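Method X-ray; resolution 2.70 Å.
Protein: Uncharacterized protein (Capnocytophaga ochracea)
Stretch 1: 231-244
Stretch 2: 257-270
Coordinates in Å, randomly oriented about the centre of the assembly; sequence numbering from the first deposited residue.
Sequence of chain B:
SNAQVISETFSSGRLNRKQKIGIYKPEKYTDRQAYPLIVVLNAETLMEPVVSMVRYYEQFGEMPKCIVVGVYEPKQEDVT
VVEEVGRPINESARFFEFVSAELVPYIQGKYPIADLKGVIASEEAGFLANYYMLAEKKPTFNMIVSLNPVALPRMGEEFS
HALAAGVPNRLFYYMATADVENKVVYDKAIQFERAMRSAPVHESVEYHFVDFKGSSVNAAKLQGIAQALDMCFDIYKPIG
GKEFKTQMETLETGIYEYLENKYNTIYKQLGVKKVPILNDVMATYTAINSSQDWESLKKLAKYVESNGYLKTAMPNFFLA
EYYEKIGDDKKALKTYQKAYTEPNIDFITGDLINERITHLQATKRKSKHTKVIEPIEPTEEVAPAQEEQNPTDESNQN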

# COMPACT_ATOMS: atom_id res chain seq x y z
N MSE B 231 -0.85 -4.20 -12.33
CA MSE B 231 -1.41 -4.66 -13.59
C MSE B 231 -0.98 -3.82 -14.79
O MSE B 231 -0.75 -4.35 -15.87
CB MSE B 231 -2.94 -4.68 -13.51
CG MSE B 231 -3.48 -5.74 -12.57
SE MSE B 231 -5.41 -5.64 -12.39
CE MSE B 231 -5.53 -3.83 -11.69
N CYS B 232 -0.87 -2.51 -14.58
CA CYS B 232 -0.51 -1.60 -15.66
C CYS B 232 0.91 -1.85 -16.16
O CYS B 232 1.17 -1.86 -17.36
CB CYS B 232 -0.65 -0.15 -15.19
SG CYS B 232 -0.27 1.09 -16.45
N PHE B 233 1.83 -2.05 -15.22
CA PHE B 233 3.24 -2.26 -15.54
C PHE B 233 3.62 -3.74 -15.65
O PHE B 233 4.80 -4.07 -15.80
CB PHE B 233 4.12 -1.57 -14.49
CG PHE B 233 4.08 -0.07 -14.57
CD1 PHE B 233 3.19 0.65 -13.80
CD2 PHE B 233 4.93 0.61 -15.42
CE1 PHE B 233 3.15 2.03 -13.87
CE2 PHE B 233 4.90 1.99 -15.50
CZ PHE B 233 4.00 2.70 -14.72
N ASP B 234 2.62 -4.61 -15.57
CA ASP B 234 2.83 -6.06 -15.51
C ASP B 234 3.75 -6.62 -16.61
O ASP B 234 4.48 -7.59 -16.37
CB ASP B 234 1.48 -6.78 -15.57
CG ASP B 234 1.61 -8.27 -15.39
OD1 ASP B 234 1.79 -8.72 -14.23
OD2 ASP B 234 1.52 -9.01 -16.39
N ILE B 235 3.71 -6.02 -17.79
CA ILE B 235 4.52 -6.48 -18.91
C ILE B 235 6.02 -6.35 -18.62
O ILE B 235 6.85 -7.04 -19.23
CB ILE B 235 4.17 -5.71 -20.21
CG1 ILE B 235 4.77 -6.41 -21.44
CG2 ILE B 235 4.62 -4.26 -20.13
CD1 ILE B 235 4.31 -7.83 -21.63
N TYR B 236 6.37 -5.48 -17.68
CA TYR B 236 7.77 -5.22 -17.34
C TYR B 236 8.35 -6.35 -16.49
O TYR B 236 9.57 -6.50 -16.41
CB TYR B 236 7.89 -3.89 -16.60
CG TYR B 236 9.30 -3.38 -16.42
CD1 TYR B 236 10.05 -3.71 -15.29
CD2 TYR B 236 9.89 -2.55 -17.37
CE1 TYR B 236 11.34 -3.25 -15.12
CE2 TYR B 236 11.18 -2.08 -17.20
CZ TYR B 236 11.90 -2.43 -16.08
OH TYR B 236 13.18 -1.96 -15.91
N LYS B 237 7.48 -7.12 -15.85
CA LYS B 237 7.90 -8.20 -14.96
C LYS B 237 8.81 -9.21 -15.65
O LYS B 237 8.69 -9.44 -16.85
CB LYS B 237 6.68 -8.94 -14.39
CG LYS B 237 5.95 -8.21 -13.27
CD LYS B 237 4.86 -9.09 -12.67
CE LYS B 237 4.10 -8.38 -11.56
NZ LYS B 237 3.31 -7.22 -12.07
N PRO B 238 9.75 -9.79 -14.89
CA PRO B 238 10.60 -10.87 -15.39
C PRO B 238 9.79 -12.09 -15.78
O PRO B 238 8.66 -12.25 -15.31
CB PRO B 238 11.53 -11.17 -14.21
CG PRO B 238 11.50 -9.93 -13.38
CD PRO B 238 10.11 -9.39 -13.52
N ILE B 239 10.35 -12.96 -16.61
CA ILE B 239 9.66 -14.17 -17.02
C ILE B 239 9.76 -15.23 -15.93
O ILE B 239 10.86 -15.64 -15.55
CB ILE B 239 10.23 -14.74 -18.34
CG1 ILE B 239 10.18 -13.67 -19.43
CG2 ILE B 239 9.46 -15.98 -18.76
CD1 ILE B 239 10.75 -14.14 -20.76
N GLY B 240 8.61 -15.66 -15.43
CA GLY B 240 8.56 -16.62 -14.33
C GLY B 240 8.62 -18.05 -14.81
O GLY B 240 8.47 -18.33 -16.00
N GLY B 241 8.84 -18.97 -13.87
CA GLY B 241 8.94 -20.38 -14.18
C GLY B 241 7.67 -20.94 -14.78
O GLY B 241 7.71 -21.76 -15.70
N LYS B 242 6.53 -20.49 -14.26
CA LYS B 242 5.24 -20.92 -14.77
C LYS B 242 5.02 -20.40 -16.19
O LYS B 242 4.54 -21.13 -17.06
CB LYS B 242 4.11 -20.43 -13.86
CG LYS B 242 2.71 -20.70 -14.38
CD LYS B 242 2.38 -22.18 -14.33
CE LYS B 242 0.92 -22.42 -14.68
NZ LYS B 242 0.54 -23.85 -14.54
N GLU B 243 5.38 -19.14 -16.42
CA GLU B 243 5.27 -18.53 -17.74
C GLU B 243 6.19 -19.24 -18.73
O GLU B 243 5.79 -19.55 -19.86
CB GLU B 243 5.61 -17.04 -17.67
CG GLU B 243 5.54 -16.31 -19.00
CD GLU B 243 5.94 -14.85 -18.89
OE1 GLU B 243 6.17 -14.38 -17.75
OE2 GLU B 243 6.02 -14.16 -19.93
N PHE B 244 7.42 -19.49 -18.30
CA PHE B 244 8.41 -20.20 -19.11
C PHE B 244 7.93 -21.60 -19.48
O PHE B 244 7.99 -22.01 -20.64
CB PHE B 244 9.74 -20.27 -18.36
CG PHE B 244 10.70 -21.29 -18.89
CD1 PHE B 244 11.41 -21.05 -20.06
CD2 PHE B 244 10.90 -22.49 -18.22
CE1 PHE B 244 12.30 -22.00 -20.55
CE2 PHE B 244 11.78 -23.43 -18.71
CZ PHE B 244 12.48 -23.18 -19.87
N GLU B 257 11.17 -14.89 -30.90
CA GLU B 257 10.12 -13.91 -31.14
C GLU B 257 9.33 -13.61 -29.86
O GLU B 257 8.86 -12.49 -29.67
CB GLU B 257 9.17 -14.39 -32.24
CG GLU B 257 9.66 -14.11 -33.65
CD GLU B 257 10.90 -14.91 -34.03
OE1 GLU B 257 11.14 -15.97 -33.41
OE2 GLU B 257 11.63 -14.47 -34.94
N TYR B 258 9.20 -14.61 -28.99
CA TYR B 258 8.51 -14.41 -27.72
C TYR B 258 9.25 -13.39 -26.86
O TYR B 258 8.64 -12.47 -26.31
CB TYR B 258 8.38 -15.74 -26.96
CG TYR B 258 7.54 -15.64 -25.71
CD1 TYR B 258 6.16 -15.80 -25.76
CD2 TYR B 258 8.13 -15.39 -24.47
CE1 TYR B 258 5.39 -15.72 -24.62
CE2 TYR B 258 7.36 -15.31 -23.32
CZ TYR B 258 5.99 -15.47 -23.41
OH TYR B 258 5.22 -15.38 -22.27
N LEU B 259 10.57 -13.55 -26.76
CA LEU B 259 11.39 -12.63 -25.99
C LEU B 259 11.36 -11.23 -26.59
O LEU B 259 11.25 -10.23 -25.87
CB LEU B 259 12.83 -13.14 -25.91
CG LEU B 259 13.84 -12.22 -25.20
CD1 LEU B 259 13.50 -12.09 -23.73
CD2 LEU B 259 15.26 -12.73 -25.38
N GLU B 260 11.46 -11.16 -27.92
CA GLU B 260 11.50 -9.88 -28.61
C GLU B 260 10.16 -9.15 -28.50
O GLU B 260 10.11 -7.96 -28.22
CB GLU B 260 11.86 -10.07 -30.09
CG GLU B 260 12.09 -8.77 -30.84
CD GLU B 260 12.28 -8.98 -32.33
OE1 GLU B 260 11.63 -9.89 -32.89
OE2 GLU B 260 13.07 -8.24 -32.94
N ASN B 261 9.07 -9.89 -28.71
CA ASN B 261 7.73 -9.33 -28.61
C ASN B 261 7.47 -8.75 -27.23
O ASN B 261 6.85 -7.69 -27.11
CB ASN B 261 6.68 -10.39 -28.94
CG ASN B 261 5.27 -9.89 -28.75
OD1 ASN B 261 4.71 -9.22 -29.62
ND2 ASN B 261 4.67 -10.21 -27.61
N LYS B 262 7.95 -9.44 -26.20
CA LYS B 262 7.78 -8.98 -24.83
C LYS B 262 8.43 -7.62 -24.61
O LYS B 262 7.80 -6.71 -24.08
CB LYS B 262 8.35 -10.00 -23.84
CG LYS B 262 8.30 -9.55 -22.39
CD LYS B 262 8.88 -10.60 -21.46
CE LYS B 262 8.94 -10.10 -20.02
NZ LYS B 262 7.58 -9.83 -19.46
N TYR B 263 9.68 -7.49 -25.03
CA TYR B 263 10.41 -6.25 -24.82
C TYR B 263 9.96 -5.16 -25.79
O TYR B 263 10.12 -3.97 -25.51
CB TYR B 263 11.92 -6.50 -24.94
CG TYR B 263 12.51 -7.06 -23.66
CD1 TYR B 263 12.33 -8.39 -23.32
CD2 TYR B 263 13.22 -6.24 -22.79
CE1 TYR B 263 12.86 -8.90 -22.14
CE2 TYR B 263 13.75 -6.74 -21.62
CZ TYR B 263 13.56 -8.07 -21.30
OH TYR B 263 14.09 -8.57 -20.13
N ASN B 264 9.40 -5.56 -26.92
CA ASN B 264 8.77 -4.61 -27.83
C ASN B 264 7.48 -4.07 -27.22
O ASN B 264 7.19 -2.87 -27.31
CB ASN B 264 8.49 -5.24 -29.19
CG ASN B 264 9.74 -5.42 -30.03
OD1 ASN B 264 10.73 -4.72 -29.83
ND2 ASN B 264 9.69 -6.35 -30.97
N THR B 265 6.71 -4.96 -26.61
CA THR B 265 5.47 -4.58 -25.94
C THR B 265 5.75 -3.65 -24.76
O THR B 265 4.99 -2.72 -24.50
CB THR B 265 4.70 -5.82 -25.45
OG1 THR B 265 4.41 -6.67 -26.56
CG2 THR B 265 3.40 -5.41 -24.77
N ILE B 266 6.86 -3.91 -24.07
CA ILE B 266 7.29 -3.05 -22.98
C ILE B 266 7.52 -1.63 -23.48
O ILE B 266 7.07 -0.66 -22.87
CB ILE B 266 8.59 -3.57 -22.31
CG1 ILE B 266 8.31 -4.88 -21.57
CG2 ILE B 266 9.15 -2.54 -21.35
CD1 ILE B 266 9.54 -5.47 -20.92
N TYR B 267 8.19 -1.50 -24.62
CA TYR B 267 8.47 -0.19 -25.19
C TYR B 267 7.19 0.49 -25.69
O TYR B 267 7.05 1.71 -25.58
CB TYR B 267 9.47 -0.29 -26.34
CG TYR B 267 9.75 1.04 -27.00
CD1 TYR B 267 10.52 2.00 -26.37
CD2 TYR B 267 9.23 1.33 -28.26
CE1 TYR B 267 10.78 3.22 -26.97
CE2 TYR B 267 9.48 2.55 -28.87
CZ TYR B 267 10.25 3.49 -28.22
OH TYR B 267 10.51 4.70 -28.82
N LYS B 268 6.27 -0.29 -26.23
CA LYS B 268 5.03 0.26 -26.76
C LYS B 268 4.13 0.79 -25.64
O LYS B 268 3.63 1.91 -25.71
CB LYS B 268 4.28 -0.79 -27.58
CG LYS B 268 3.06 -0.25 -28.30
CD LYS B 268 2.47 -1.28 -29.26
CE LYS B 268 1.33 -0.69 -30.08
NZ LYS B 268 0.80 -1.65 -31.08
N GLN B 269 3.90 -0.03 -24.62
CA GLN B 269 3.04 0.35 -23.51
C GLN B 269 3.70 1.30 -22.51
O GLN B 269 3.10 2.31 -22.13
CB GLN B 269 2.56 -0.90 -22.77
CG GLN B 269 1.89 -1.94 -23.65
CD GLN B 269 1.30 -3.09 -22.85
OE1 GLN B 269 1.48 -3.16 -21.63
NE2 GLN B 269 0.60 -3.99 -23.52
N LEU B 270 4.91 0.98 -22.09
CA LEU B 270 5.58 1.73 -21.03
C LEU B 270 6.47 2.86 -21.54
O LEU B 270 6.95 3.68 -20.76
CB LEU B 270 6.39 0.79 -20.14
CG LEU B 270 5.68 0.09 -18.98
CD1 LEU B 270 4.44 -0.66 -19.43
CD2 LEU B 270 6.64 -0.85 -18.28
O HOH W 1 6.55 -11.57 -17.30
O HOH W 2 5.61 -11.52 -20.60

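Residues 231-244 run along one side of the helix formed by 257-270, in opposite sequence directions, so that Phe233 lies near Leu270, Ile235 near Ile266 and Ile239 near the beginning of the stretch. Cys232 closes the helical start of stretch 1 and touches its partner mainly through the backbone, its O lying 4.1 Å from Leu270 CD1. At Phe233 the chain leaves helical geometry, and the ring edge meets Leu270, with CD2 3.6 Å from Leu270 CD2.

Ile235 has the largest covered area of the contact. Its CA-to-CB bond points toward the helix, and its side chain packs across successive turns: CG1 lies 3.7 Å from Thr265 CG2 and 3.9 Å from Ile266 CG1, while CG2 lies 3.7 Å from Leu270 CD1. Tyr236, in the same 3-10 segment, adds apolar contacts beside it, its CB 3.7 Å from Leu270 CD2 and its CD2 4.0 Å from Ile266 CG2.

The polar centre is Lys262. Its extended side chain turns at chi4 (p) and brings NZ to two backbone carbonyls, donating to Ile235 O and to Lys237 O, both at 2.9 Å from NZ. The ammonium thus ties down the chain where the 3-10 segment gives way to loop. The CA-to-CB bond of Lys237 points away from the helix, and its NZ forms a salt bridge with Asp234 OD1 at 3.0 Å.

The CA-to-CB bond of Ile239 points toward the helix, and its CG1 packs 3.8 Å from Lys262 CE. Beyond the N-cap residue Gly240, a new helix carries Glu243, whose extended side chain accepts a hydrogen bond from Tyr258, OH to OE2 2.8 Å. Water 2 links the same carboxylate to the ammonium, 2.8 Å from both Glu243 OE2 and Lys262 NZ, joining the two polar clusters.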